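Local atomic coordinates of HI1317 (PDB entry 1JOV), a protein that probably interconverts the alpha and beta anomers of D-glucose 6-phosphate, using a galactose-mutarotase-like beta fold. Residues A40-W45 and D131-T136; L110-F115 and V125-T130; L135-Y140 and E260-E265; S144-L149 and H253-F258; L215-A220 and L245-A250. All blocks are in the same frame, centred on the assembly; numbering follows the deposited sequence.

Contact 1. Residues A40-W45 and D131-T136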
# COMPACT_ATOMS: atom_id res chain seq x y z
N ALA A 40 6.42 -3.79 -7.45
CA ALA A 40 5.02 -4.06 -7.86
C ALA A 40 4.14 -3.13 -7.04
O ALA A 40 3.17 -3.60 -6.36
CB ALA A 40 4.69 -5.55 -7.55
N GLN A 41 4.42 -1.83 -7.06
CA GLN A 41 3.83 -0.94 -6.11
C GLN A 41 2.69 -0.08 -6.64
O GLN A 41 2.89 0.79 -7.50
CB GLN A 41 4.91 -0.05 -5.48
CG GLN A 41 4.49 0.73 -4.32
CD GLN A 41 5.71 1.29 -3.59
OE1 GLN A 41 6.78 0.68 -3.55
NE2 GLN A 41 5.47 2.45 -2.92
N LEU A 42 1.44 -0.43 -6.33
CA LEU A 42 0.33 0.46 -6.74
C LEU A 42 0.55 1.88 -6.13
O LEU A 42 0.77 2.01 -4.89
CB LEU A 42 -0.93 -0.17 -6.13
CG LEU A 42 -2.24 0.57 -6.47
CD1 LEU A 42 -2.63 0.71 -7.99
CD2 LEU A 42 -3.39 -0.14 -5.71
N ILE A 43 0.73 2.89 -6.99
CA ILE A 43 0.85 4.25 -6.46
C ILE A 43 -0.28 5.24 -6.66
O ILE A 43 -0.23 6.34 -6.09
CB ILE A 43 2.20 4.83 -6.99
CG1 ILE A 43 2.30 4.70 -8.51
CG2 ILE A 43 3.31 4.02 -6.30
CD1 ILE A 43 3.42 5.56 -9.13
N SER A 44 -1.27 4.83 -7.45
CA SER A 44 -2.45 5.70 -7.66
C SER A 44 -3.65 4.80 -7.98
O SER A 44 -3.51 3.79 -8.68
CB SER A 44 -2.20 6.59 -8.86
OG SER A 44 -3.37 7.36 -9.23
N TRP A 45 -4.76 5.15 -7.44
CA TRP A 45 -5.99 4.42 -7.79
C TRP A 45 -7.17 5.37 -7.66
O TRP A 45 -7.44 5.85 -6.57
CB TRP A 45 -6.18 3.08 -7.01
CG TRP A 45 -7.52 2.50 -7.28
CD1 TRP A 45 -8.04 2.13 -8.49
CD2 TRP A 45 -8.52 2.22 -6.30
NE1 TRP A 45 -9.30 1.59 -8.31
CE2 TRP A 45 -9.66 1.74 -6.99
CE3 TRP A 45 -8.62 2.39 -4.92
CZ2 TRP A 45 -10.81 1.34 -6.32
CZ3 TRP A 45 -9.79 2.02 -4.25
CH2 TRP A 45 -10.87 1.56 -4.98
N ASP A 131 -15.15 -1.46 -8.89
CA ASP A 131 -15.32 -0.27 -8.07
C ASP A 131 -14.47 -0.36 -6.82
O ASP A 131 -14.36 0.60 -6.05
CB ASP A 131 -16.80 -0.13 -7.65
CG ASP A 131 -17.31 -1.35 -6.87
OD1 ASP A 131 -17.29 -2.49 -7.42
OD2 ASP A 131 -17.77 -1.28 -5.69
N LYS A 132 -13.90 -1.50 -6.58
CA LYS A 132 -13.05 -1.67 -5.41
C LYS A 132 -11.64 -2.03 -5.93
O LYS A 132 -11.47 -2.27 -7.12
CB LYS A 132 -13.66 -2.70 -4.45
CG LYS A 132 -15.14 -2.52 -4.15
CD LYS A 132 -15.59 -3.46 -3.02
CE LYS A 132 -16.88 -2.98 -2.37
NZ LYS A 132 -17.46 -4.01 -1.45
N CYS A 133 -10.62 -2.08 -5.03
CA CYS A 133 -9.25 -2.49 -5.43
C CYS A 133 -8.82 -3.67 -4.56
O CYS A 133 -8.61 -3.50 -3.36
CB CYS A 133 -8.26 -1.34 -5.33
SG CYS A 133 -6.52 -1.82 -5.58
N HIS A 134 -8.69 -4.86 -5.18
CA HIS A 134 -8.29 -5.95 -4.29
C HIS A 134 -6.82 -6.32 -4.57
O HIS A 134 -6.52 -6.84 -5.65
CB HIS A 134 -9.22 -7.16 -4.51
CG HIS A 134 -9.07 -8.23 -3.47
ND1 HIS A 134 -9.84 -9.38 -3.46
CD2 HIS A 134 -8.24 -8.32 -2.41
CE1 HIS A 134 -9.49 -10.13 -2.43
NE2 HIS A 134 -8.52 -9.52 -1.77
N LEU A 135 -5.92 -6.08 -3.66
CA LEU A 135 -4.51 -6.33 -3.81
C LEU A 135 -4.07 -7.50 -2.90
O LEU A 135 -4.27 -7.42 -1.69
CB LEU A 135 -3.82 -5.06 -3.40
CG LEU A 135 -2.36 -4.95 -3.67
CD1 LEU A 135 -1.95 -3.49 -3.74
CD2 LEU A 135 -1.56 -5.69 -2.63
N THR A 136 -3.50 -8.52 -3.46
CA THR A 136 -3.08 -9.71 -2.69
C THR A 136 -1.61 -9.97 -2.90
O THR A 136 -1.14 -9.87 -4.03
CB THR A 136 -3.82 -10.96 -3.18
OG1 THR A 136 -5.21 -10.78 -3.00
CG2 THR A 136 -3.36 -12.19 -2.42
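Trp45 and Leu42 of strand 41-47 pack against Cys133 and Leu135 of strand 133-139 where two sheets of the beta-sandwich fold face each other. The segment axes approach to 10.2 Å at 155°, a spacing that belongs to packed sheets and not to neighbouring strands. In Trp45, CB leads to CG anti to the backbone N (chi1 172°), and from there the indole reaches across to the other segment. Cys133 CB is centred over the six-membered ring, nearly equidistant from CD2, CE2, CE3 and CZ3, 3.5 Å from the centroid and 4° off the normal: a CH-pi contact. Farther out, CZ2 meets Lys132 C obliquely at 3.5 Å, CH2 meets Cys133 N at 3.6 Å, and Asp131 O lies at the ring edge near CZ2, in plane. Cys133 SG sits obliquely to the five-membered ring, 4.8 Å from that centroid. Phe129 adds a further ring beside the indole. The Leu42 and Leu135 side chains overlap, pointing opposite ways, and Leu42 CD2 touches both Cys133 SG at 3.6 Å and Leu135 CD1 at 4.1 Å.

Contact 2. Residues L110-F115 and V125-T130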
# COMPACT_ATOMS: atom_id res chain seq x y z
N LEU A 110 -4.32 -7.46 -12.89
CA LEU A 110 -2.88 -7.44 -13.25
C LEU A 110 -2.18 -8.35 -12.24
O LEU A 110 -2.57 -8.34 -11.03
CB LEU A 110 -2.36 -6.03 -12.95
CG LEU A 110 -3.05 -4.92 -13.80
CD1 LEU A 110 -2.27 -3.58 -13.42
CD2 LEU A 110 -3.08 -5.21 -15.29
N GLU A 111 -1.19 -9.10 -12.71
CA GLU A 111 -0.39 -9.99 -11.81
C GLU A 111 1.05 -9.62 -12.02
O GLU A 111 1.46 -9.39 -13.15
CB GLU A 111 -0.55 -11.51 -12.09
CG GLU A 111 -2.03 -11.86 -11.82
CD GLU A 111 -2.31 -13.36 -11.98
OE1 GLU A 111 -1.33 -14.14 -12.15
OE2 GLU A 111 -3.50 -13.75 -11.94
N PHE A 112 1.78 -9.56 -10.95
CA PHE A 112 3.20 -9.23 -10.93
C PHE A 112 3.94 -10.35 -10.27
O PHE A 112 3.42 -10.98 -9.36
CB PHE A 112 3.40 -7.92 -10.16
CG PHE A 112 2.67 -6.78 -10.81
CD1 PHE A 112 3.27 -6.09 -11.83
CD2 PHE A 112 1.37 -6.44 -10.42
CE1 PHE A 112 2.62 -5.05 -12.43
CE2 PHE A 112 0.72 -5.38 -11.04
CZ PHE A 112 1.34 -4.69 -12.04
N GLU A 113 5.18 -10.63 -10.70
CA GLU A 113 5.95 -11.66 -10.00
C GLU A 113 7.38 -11.13 -9.67
O GLU A 113 7.89 -10.27 -10.43
CB GLU A 113 6.09 -12.91 -10.85
CG GLU A 113 4.69 -13.61 -11.01
CD GLU A 113 4.70 -14.68 -12.06
OE1 GLU A 113 5.30 -14.41 -13.13
OE2 GLU A 113 4.19 -15.77 -11.80
N LEU A 114 7.93 -11.63 -8.57
CA LEU A 114 9.28 -11.28 -8.12
C LEU A 114 10.10 -12.57 -8.16
O LEU A 114 9.63 -13.66 -7.68
CB LEU A 114 9.26 -10.79 -6.66
CG LEU A 114 10.67 -10.49 -6.06
CD1 LEU A 114 11.25 -9.41 -6.94
CD2 LEU A 114 10.43 -10.10 -4.59
N PHE A 115 11.27 -12.51 -8.79
CA PHE A 115 12.14 -13.68 -8.94
C PHE A 115 13.47 -13.50 -8.26
O PHE A 115 14.01 -12.39 -8.16
CB PHE A 115 12.37 -14.00 -10.41
CG PHE A 115 11.15 -14.43 -11.15
CD1 PHE A 115 10.72 -15.78 -11.15
CD2 PHE A 115 10.44 -13.49 -11.87
CE1 PHE A 115 9.56 -16.13 -11.79
CE2 PHE A 115 9.31 -13.83 -12.51
CZ PHE A 115 8.83 -15.14 -12.47
N VAL A 125 2.13 -10.67 -6.77
CA VAL A 125 1.12 -9.69 -6.33
C VAL A 125 0.05 -9.68 -7.38
O VAL A 125 0.34 -9.58 -8.58
CB VAL A 125 1.67 -8.26 -6.16
CG1 VAL A 125 0.53 -7.27 -6.08
CG2 VAL A 125 2.56 -8.16 -4.93
N SER A 126 -1.21 -9.76 -6.94
CA SER A 126 -2.27 -9.55 -7.91
C SER A 126 -3.06 -8.32 -7.52
O SER A 126 -3.25 -8.01 -6.36
CB SER A 126 -3.32 -10.72 -7.96
OG SER A 126 -3.95 -10.90 -6.70
N MET A 127 -3.62 -7.65 -8.51
CA MET A 127 -4.44 -6.49 -8.26
C MET A 127 -5.69 -6.60 -9.13
O MET A 127 -5.55 -6.80 -10.31
CB MET A 127 -3.71 -5.18 -8.63
CG MET A 127 -2.37 -5.06 -7.84
SD MET A 127 -1.54 -3.50 -8.37
CE MET A 127 0.04 -3.71 -7.50
N VAL A 128 -6.88 -6.50 -8.54
CA VAL A 128 -8.13 -6.62 -9.24
C VAL A 128 -8.88 -5.29 -9.06
O VAL A 128 -9.19 -4.89 -7.94
CB VAL A 128 -9.00 -7.81 -8.74
CG1 VAL A 128 -10.27 -7.93 -9.58
CG2 VAL A 128 -8.21 -9.11 -8.77
N PHE A 129 -9.16 -4.62 -10.17
CA PHE A 129 -9.85 -3.33 -10.19
C PHE A 129 -11.29 -3.41 -10.73
O PHE A 129 -11.52 -3.82 -11.88
CB PHE A 129 -9.08 -2.33 -11.11
CG PHE A 129 -7.62 -2.16 -10.73
CD1 PHE A 129 -7.26 -1.19 -9.80
CD2 PHE A 129 -6.61 -2.93 -11.27
CE1 PHE A 129 -5.97 -0.97 -9.41
CE2 PHE A 129 -5.30 -2.72 -10.91
CZ PHE A 129 -4.94 -1.74 -9.97
N THR A 130 -12.20 -3.02 -9.88
CA THR A 130 -13.64 -2.93 -10.17
C THR A 130 -14.02 -1.57 -9.57
O THR A 130 -13.31 -0.57 -9.73
CB THR A 130 -14.40 -4.09 -9.44
OG1 THR A 130 -14.10 -4.09 -8.02
CG2 THR A 130 -14.02 -5.43 -10.02
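An antiparallel beta hairpin, strands 107-115 and 121-129, holds this contact, with Leu110 opposite Met127 and Phe112 opposite Val125 as hydrogen-bonded pairs. Leu110 N gives to Met127 O at 2.9 Å and Met127 N returns to Leu110 O at 2.8 Å; Phe112 N gives to Val125 O and Val125 N to Phe112 O. Between these rungs, Glu111 and Ser126 form a non-hydrogen-bonded pair, where Glu111 CA approaches Val125 O at 3.3 Å in a CA-H...O contact. The hairpin belongs to the large antiparallel sheet of the sandwich, and the face bearing Leu110, Phe112, Val125 and Met127 is turned to strand 31-36, whose Ile35 touches three of them. On that face the Met127 chain, extended beyond CG (chi2 179°), lies roughly perpendicular to Phe112, with SD and CE both 4.0 Å from Phe112 CE2, an oblique Met-aromatic contact. Leu110 CD1 meets Phe129 CE2 at 4.0 Å. On the opposite face, the carboxylate of Glu111 is salt-bridged through OE2 to NE of Arg109.

Contact 3. Residues L135-Y140 and E260-E265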
# COMPACT_ATOMS: atom_id res chain seq x y z
N LEU A 135 -5.92 -6.08 -3.66
CA LEU A 135 -4.51 -6.33 -3.81
C LEU A 135 -4.07 -7.50 -2.90
O LEU A 135 -4.27 -7.42 -1.69
CB LEU A 135 -3.82 -5.06 -3.40
CG LEU A 135 -2.36 -4.95 -3.67
CD1 LEU A 135 -1.95 -3.49 -3.74
CD2 LEU A 135 -1.56 -5.69 -2.63
N THR A 136 -3.50 -8.52 -3.46
CA THR A 136 -3.08 -9.71 -2.69
C THR A 136 -1.61 -9.97 -2.90
O THR A 136 -1.14 -9.87 -4.03
CB THR A 136 -3.82 -10.96 -3.18
OG1 THR A 136 -5.21 -10.78 -3.00
CG2 THR A 136 -3.36 -12.19 -2.42
N PHE A 137 -0.90 -10.27 -1.84
CA PHE A 137 0.50 -10.61 -1.90
C PHE A 137 0.67 -12.08 -1.48
O PHE A 137 0.09 -12.46 -0.48
CB PHE A 137 1.38 -9.74 -0.94
CG PHE A 137 2.80 -10.21 -0.75
CD1 PHE A 137 3.80 -9.78 -1.60
CD2 PHE A 137 3.16 -11.11 0.25
CE1 PHE A 137 5.13 -10.24 -1.48
CE2 PHE A 137 4.47 -11.58 0.40
CZ PHE A 137 5.47 -11.14 -0.46
N THR A 138 1.44 -12.90 -2.22
CA THR A 138 1.69 -14.29 -1.84
C THR A 138 3.16 -14.49 -1.82
O THR A 138 3.90 -14.13 -2.77
CB THR A 138 1.10 -15.28 -2.89
OG1 THR A 138 -0.31 -14.95 -3.06
CG2 THR A 138 1.21 -16.76 -2.32
N HIS A 139 3.56 -15.25 -0.83
CA HIS A 139 4.93 -15.61 -0.55
C HIS A 139 5.29 -17.02 -1.05
O HIS A 139 4.60 -17.94 -0.69
CB HIS A 139 4.99 -15.62 0.99
CG HIS A 139 6.16 -16.29 1.60
ND1 HIS A 139 7.47 -16.06 1.25
CD2 HIS A 139 6.21 -17.19 2.63
CE1 HIS A 139 8.26 -16.76 2.05
NE2 HIS A 139 7.52 -17.50 2.84
N TYR A 140 6.36 -17.14 -1.83
CA TYR A 140 6.82 -18.43 -2.28
C TYR A 140 8.24 -18.67 -1.83
O TYR A 140 8.99 -19.45 -2.44
CB TYR A 140 6.72 -18.53 -3.80
CG TYR A 140 5.26 -18.55 -4.25
CD1 TYR A 140 4.41 -19.59 -3.93
CD2 TYR A 140 4.77 -17.51 -5.01
CE1 TYR A 140 3.07 -19.54 -4.36
CE2 TYR A 140 3.48 -17.46 -5.45
CZ TYR A 140 2.61 -18.46 -5.12
OH TYR A 140 1.31 -18.42 -5.54
N GLU A 260 1.13 -18.97 1.33
CA GLU A 260 0.13 -18.22 2.06
C GLU A 260 0.05 -16.79 1.55
O GLU A 260 1.04 -16.23 1.09
CB GLU A 260 0.39 -18.23 3.53
CG GLU A 260 0.33 -19.66 4.15
CD GLU A 260 0.38 -19.66 5.66
OE1 GLU A 260 1.12 -18.86 6.26
OE2 GLU A 260 -0.35 -20.42 6.29
N SER A 261 -1.12 -16.23 1.50
CA SER A 261 -1.24 -14.86 1.07
C SER A 261 -1.84 -13.93 2.10
O SER A 261 -2.39 -14.39 3.15
CB SER A 261 -2.09 -14.83 -0.19
OG SER A 261 -3.33 -15.37 0.17
N LEU A 262 -1.78 -12.63 1.84
CA LEU A 262 -2.46 -11.69 2.67
C LEU A 262 -2.97 -10.65 1.68
O LEU A 262 -2.31 -10.36 0.68
CB LEU A 262 -1.59 -11.16 3.79
CG LEU A 262 -0.66 -9.96 3.51
CD1 LEU A 262 -0.15 -9.35 4.81
CD2 LEU A 262 0.51 -10.38 2.62
N SER A 263 -4.15 -10.09 1.94
CA SER A 263 -4.64 -9.12 1.02
C SER A 263 -5.52 -8.09 1.65
O SER A 263 -5.87 -8.19 2.83
CB SER A 263 -5.44 -9.81 -0.08
OG SER A 263 -6.62 -10.41 0.45
N VAL A 264 -5.88 -7.09 0.85
CA VAL A 264 -6.79 -6.02 1.27
C VAL A 264 -7.68 -5.63 0.10
O VAL A 264 -7.26 -5.59 -1.06
CB VAL A 264 -6.04 -4.78 1.83
CG1 VAL A 264 -5.21 -4.13 0.74
CG2 VAL A 264 -7.02 -3.79 2.45
N GLU A 265 -8.88 -5.37 0.47
CA GLU A 265 -9.86 -4.89 -0.49
C GLU A 265 -10.25 -3.46 -0.06
O GLU A 265 -10.75 -3.23 1.05
CB GLU A 265 -11.15 -5.78 -0.49
CG GLU A 265 -12.18 -5.35 -1.50
CD GLU A 265 -13.54 -6.12 -1.37
OE1 GLU A 265 -13.63 -7.24 -1.93
OE2 GLU A 265 -14.48 -5.58 -0.73
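Phe137 and Leu262 form the central hydrogen-bonded pair of two antiparallel strands, 133-139 and 261-268. Phe137 N gives to Leu262 O at 2.9 Å with a nearly straight N-H...O angle of 174°, and Leu262 N answers to Phe137 O. Leu135 and Val264 exchange a similar pair of bonds, whereas the bond from His139 N to Glu260 O, at 3.3 Å, is weak. Beside these bonds Leu262 CG sits between its backbone N and carbonyl carbon (chi1 85°), and CD2 lies 3.6 Å from Phe137 CD2, approaching the ring obliquely, and also touches Phe137 CB. On the other face, Thr136 OG1 lies 3.1 Å from Ser263 CB, Thr138 OG1 3.4 Å from Ser261 CB, and Thr136 CG2, anti to the backbone N, reaches Ser261 CB at 3.7 Å.

In the next shell, Tyr77 meets the rings of Phe137 and His139, and its OH is hydrogen-bonded to His139 ND1. Leu149 of strand 145-154 packs against Leu135, Phe137 and Val264, joining this face to the other large sheet of the sandwich. Ser263 OG is hydrogen-bonded to His134 NE2.

The chemistry thus divides by face. Phe137, Leu262, Leu135 and Val264 give an apolar layer between sheets, while on the other face threonine hydroxyls rest against serine CB atoms, and main-chain bonds supply the polar links between the two segments.

Contact 4. Residues S144-L149 and H253-F258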
# COMPACT_ATOMS: atom_id res chain seq x y z
N SER A 144 9.92 -18.88 6.58
CA SER A 144 8.80 -18.12 7.07
C SER A 144 9.14 -16.66 6.92
O SER A 144 10.28 -16.25 7.08
CB SER A 144 8.47 -18.47 8.52
OG SER A 144 8.77 -19.83 8.79
N ALA A 145 8.16 -15.86 6.62
CA ALA A 145 8.37 -14.44 6.38
C ALA A 145 7.34 -13.53 7.00
O ALA A 145 6.19 -13.94 7.25
CB ALA A 145 8.42 -14.17 4.89
N GLN A 146 7.73 -12.29 7.22
CA GLN A 146 6.77 -11.25 7.55
C GLN A 146 6.42 -10.51 6.26
O GLN A 146 7.21 -10.49 5.32
CB GLN A 146 7.41 -10.25 8.49
CG GLN A 146 7.93 -10.82 9.82
CD GLN A 146 8.63 -9.72 10.62
OE1 GLN A 146 9.72 -9.25 10.21
NE2 GLN A 146 8.10 -9.40 11.80
N ALA A 147 5.23 -9.91 6.22
CA ALA A 147 4.92 -9.08 5.07
C ALA A 147 3.93 -8.04 5.50
O ALA A 147 3.21 -8.15 6.53
CB ALA A 147 4.34 -9.93 3.99
N ALA A 148 3.82 -6.98 4.73
CA ALA A 148 2.86 -5.94 5.03
C ALA A 148 2.60 -5.17 3.76
O ALA A 148 3.50 -4.94 2.96
CB ALA A 148 3.35 -4.99 6.12
N LEU A 149 1.36 -4.77 3.58
CA LEU A 149 0.87 -3.92 2.52
C LEU A 149 0.78 -2.57 3.20
O LEU A 149 -0.18 -2.30 3.91
CB LEU A 149 -0.44 -4.38 1.92
CG LEU A 149 -0.54 -5.89 1.73
CD1 LEU A 149 -1.98 -6.30 1.43
CD2 LEU A 149 0.39 -6.36 0.63
N HIS A 253 3.63 -10.80 13.53
CA HIS A 253 3.91 -11.82 14.58
C HIS A 253 3.39 -13.21 14.16
O HIS A 253 3.86 -14.21 14.73
CB HIS A 253 3.28 -11.40 15.91
CG HIS A 253 3.76 -10.08 16.42
ND1 HIS A 253 5.11 -9.82 16.54
CD2 HIS A 253 3.11 -8.94 16.72
CE1 HIS A 253 5.26 -8.57 16.96
NE2 HIS A 253 4.07 -8.02 17.09
N HIS A 254 2.48 -13.28 13.21
CA HIS A 254 2.03 -14.53 12.66
C HIS A 254 2.73 -14.58 11.32
O HIS A 254 2.38 -13.84 10.42
CB HIS A 254 0.51 -14.61 12.54
CG HIS A 254 0.03 -16.00 12.02
ND1 HIS A 254 0.64 -17.18 12.40
CD2 HIS A 254 -0.96 -16.33 11.16
CE1 HIS A 254 0.05 -18.18 11.78
NE2 HIS A 254 -0.91 -17.70 11.02
N LEU A 255 3.76 -15.44 11.19
CA LEU A 255 4.53 -15.47 9.91
C LEU A 255 3.78 -16.04 8.75
O LEU A 255 2.74 -16.72 8.96
CB LEU A 255 5.80 -16.24 10.11
CG LEU A 255 6.77 -15.65 11.14
CD1 LEU A 255 8.14 -16.41 11.16
CD2 LEU A 255 6.98 -14.19 10.94
N LEU A 256 4.28 -15.79 7.51
CA LEU A 256 3.70 -16.39 6.32
C LEU A 256 4.55 -17.55 5.91
O LEU A 256 5.80 -17.44 5.87
CB LEU A 256 3.76 -15.42 5.13
CG LEU A 256 2.76 -14.32 5.24
CD1 LEU A 256 3.14 -13.14 4.26
CD2 LEU A 256 1.34 -14.77 4.85
N GLU A 257 3.91 -18.67 5.56
CA GLU A 257 4.61 -19.81 5.07
C GLU A 257 4.41 -19.89 3.53
O GLU A 257 3.50 -19.23 2.99
CB GLU A 257 4.19 -21.11 5.81
CG GLU A 257 4.71 -21.27 7.22
CD GLU A 257 6.24 -21.20 7.38
OE1 GLU A 257 7.01 -21.80 6.61
OE2 GLU A 257 6.67 -20.55 8.35
N PHE A 258 5.15 -20.81 2.91
CA PHE A 258 5.14 -20.92 1.46
C PHE A 258 3.69 -20.98 0.95
O PHE A 258 2.93 -21.74 1.51
CB PHE A 258 5.90 -22.16 1.08
CG PHE A 258 6.05 -22.36 -0.37
CD1 PHE A 258 5.07 -23.04 -1.08
CD2 PHE A 258 7.21 -21.90 -1.08
CE1 PHE A 258 5.18 -23.27 -2.46
CE2 PHE A 258 7.26 -22.14 -2.48
CZ PHE A 258 6.25 -22.82 -3.15
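A short antiparallel bridge at the beginning of strand 145-154 of the beta sandwich joins Ala145 to Leu256 of the two-residue strand 255-256, just after the chain turns a corner at residues 253 and 254. Ala145 N gives to Leu256 O at 2.9 Å, and Leu256 N gives to Ala145 O at 2.7 Å with an angle of 171°. Ser144 CA adds a CA-H...O contact to Leu256 O at 3.3 Å; the modelled position of the Ser144 side chain, too close to Glu257, is doubtful. Leu255 and Leu256 then diverge. Leu255 lies on the exposed side, where CD2 meets Gln146 CG at 3.7 Å as the two side chains cross. Gln146 is anchored at its amide end by Phe80 N and Ile252 O. Leu256 goes inward toward His139 and Leu262 of the neighbouring sheet. Its chi1 of -73° sets CG beside the backbone N, and chi2 of 163° then directs CD1 to Ala147 CB, a close carbon-carbon approach of 3.4 Å.

Contact 5. Residues L215-A220 and L245-A250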
# COMPACT_ATOMS: atom_id res chain seq x y z
N LEU A 215 -12.20 -0.77 4.35
CA LEU A 215 -11.14 -1.79 4.13
C LEU A 215 -11.59 -3.15 4.57
O LEU A 215 -12.02 -3.31 5.73
CB LEU A 215 -9.82 -1.45 4.84
CG LEU A 215 -9.31 -0.09 4.48
CD1 LEU A 215 -8.18 0.33 5.25
CD2 LEU A 215 -9.14 0.01 2.92
N HIS A 216 -11.51 -4.13 3.66
CA HIS A 216 -11.79 -5.54 4.02
C HIS A 216 -10.48 -6.33 3.88
O HIS A 216 -10.10 -6.64 2.74
CB HIS A 216 -12.87 -6.11 3.12
CG HIS A 216 -13.53 -7.34 3.67
ND1 HIS A 216 -14.76 -7.78 3.23
CD2 HIS A 216 -13.13 -8.22 4.62
CE1 HIS A 216 -15.09 -8.88 3.89
NE2 HIS A 216 -14.12 -9.17 4.74
N HIS A 217 -9.80 -6.59 5.00
CA HIS A 217 -8.51 -7.30 4.97
C HIS A 217 -8.72 -8.83 4.92
O HIS A 217 -9.78 -9.30 5.32
CB HIS A 217 -7.67 -6.94 6.18
CG HIS A 217 -7.53 -5.47 6.40
ND1 HIS A 217 -6.43 -4.74 5.95
CD2 HIS A 217 -8.37 -4.57 6.97
CE1 HIS A 217 -6.58 -3.48 6.29
NE2 HIS A 217 -7.76 -3.34 6.93
N HIS A 218 -7.76 -9.59 4.44
CA HIS A 218 -7.83 -11.07 4.52
C HIS A 218 -6.51 -11.63 5.02
O HIS A 218 -5.45 -11.21 4.57
CB HIS A 218 -8.16 -11.72 3.19
CG HIS A 218 -9.44 -11.10 2.65
ND1 HIS A 218 -10.69 -11.57 2.97
CD2 HIS A 218 -9.62 -10.07 1.78
CE1 HIS A 218 -11.60 -10.85 2.33
NE2 HIS A 218 -10.98 -9.94 1.59
N ASN A 219 -6.58 -12.56 5.94
CA ASN A 219 -5.36 -13.17 6.48
C ASN A 219 -4.34 -12.26 7.16
O ASN A 219 -3.18 -12.65 7.27
CB ASN A 219 -4.65 -14.04 5.44
CG ASN A 219 -5.54 -15.10 4.92
OD1 ASN A 219 -6.32 -15.70 5.68
ND2 ASN A 219 -5.45 -15.36 3.63
N ALA A 220 -4.79 -11.10 7.67
CA ALA A 220 -3.94 -10.19 8.41
C ALA A 220 -3.82 -10.73 9.84
O ALA A 220 -4.77 -11.31 10.35
CB ALA A 220 -4.48 -8.77 8.40
N LEU A 245 -2.52 8.99 5.60
CA LEU A 245 -2.58 8.15 6.76
C LEU A 245 -2.33 6.71 6.28
O LEU A 245 -2.99 6.24 5.33
CB LEU A 245 -3.92 8.25 7.43
CG LEU A 245 -4.18 7.38 8.66
CD1 LEU A 245 -3.07 7.71 9.67
CD2 LEU A 245 -5.58 7.67 9.24
N CYS A 246 -1.45 6.03 6.98
CA CYS A 246 -1.25 4.59 6.69
C CYS A 246 -2.03 3.67 7.62
O CYS A 246 -1.95 3.79 8.84
CB CYS A 246 0.23 4.27 6.80
SG CYS A 246 1.21 4.96 5.44
N LEU A 247 -2.77 2.73 7.01
CA LEU A 247 -3.50 1.66 7.71
C LEU A 247 -3.00 0.39 6.99
O LEU A 247 -3.53 0.03 5.93
CB LEU A 247 -5.01 1.82 7.69
CG LEU A 247 -5.63 1.12 8.90
CD1 LEU A 247 -7.08 1.53 9.09
CD2 LEU A 247 -5.54 -0.40 8.76
N GLU A 248 -1.96 -0.20 7.52
CA GLU A 248 -1.26 -1.30 6.92
C GLU A 248 -1.82 -2.70 7.23
O GLU A 248 -2.07 -3.04 8.39
CB GLU A 248 0.19 -1.30 7.39
CG GLU A 248 0.87 0.05 7.28
CD GLU A 248 2.24 0.14 7.93
OE1 GLU A 248 2.87 -0.91 8.11
OE2 GLU A 248 2.67 1.26 8.26
N THR A 249 -2.01 -3.51 6.19
CA THR A 249 -2.46 -4.92 6.29
C THR A 249 -1.21 -5.75 6.61
O THR A 249 -0.29 -5.74 5.77
CB THR A 249 -3.04 -5.37 4.98
OG1 THR A 249 -4.05 -4.44 4.54
CG2 THR A 249 -3.65 -6.75 5.12
N ALA A 250 -1.10 -6.45 7.74
CA ALA A 250 0.20 -7.00 8.06
C ALA A 250 0.24 -8.40 8.70
O ALA A 250 -0.72 -8.81 9.30
CB ALA A 250 0.95 -6.11 9.01
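His217 ND1 and Thr249 OG1 are hydrogen-bonded at 2.8 Å, and either atom could be the donor. The hydroxyl oxygen lies at the edge of the imidazole, in its plane, and the angle of 138° shows a bent bond. Across the ring, NE2 is hydrogen-bonded to Asn202 OD1, so both ring nitrogens of this buried histidine have partners, which would hold the ring's rotation. In Thr249, chi1 of -53° puts OG1 beside the backbone N, where it meets ND1, while CG2 packs on Ala220 CB at 3.9 Å. Leu247 CD2 approaches the histidine obliquely, 4.1 Å from His217 CE1. Leu247 CD1 reaches Leu215 CD1 at 4.2 Å. Glu248, between Leu247 and Thr249, is predicted to be an active-site residue; its CB is directed away from strand 211-218, and its side chain touches His150, the other predicted one. The two segments run at 21° with axes 8.1 Å apart: strand 211-218, beside 261-268 in one sheet, packs on strand 244-251, beside 145-154 in the facing sheet of the sandwich.

Overall arrangement
Along the chain, contact 2 is nested within the loop closed by contact 1, and contact 3 begins on the strand where contact 1 ends; contact 5 lies inside the loop of contact 4, itself inside that of contact 3. Contacts 2 and 3 lie within one large antiparallel sheet, their centres 10 Å apart, linked by the neighbouring strands 121-129 and 133-139. Contacts 1 and 5 pack other sheets onto it, 13 Å apart between centres. Contacts 4 and 5, 14 Å apart, share the sheet holding strands 145-154 and 244-251, which carry the predicted active-site residues His150 and Glu248. One local hairpin and several long-range closures together join the sheets of the sandwich, one of which carries that probable site.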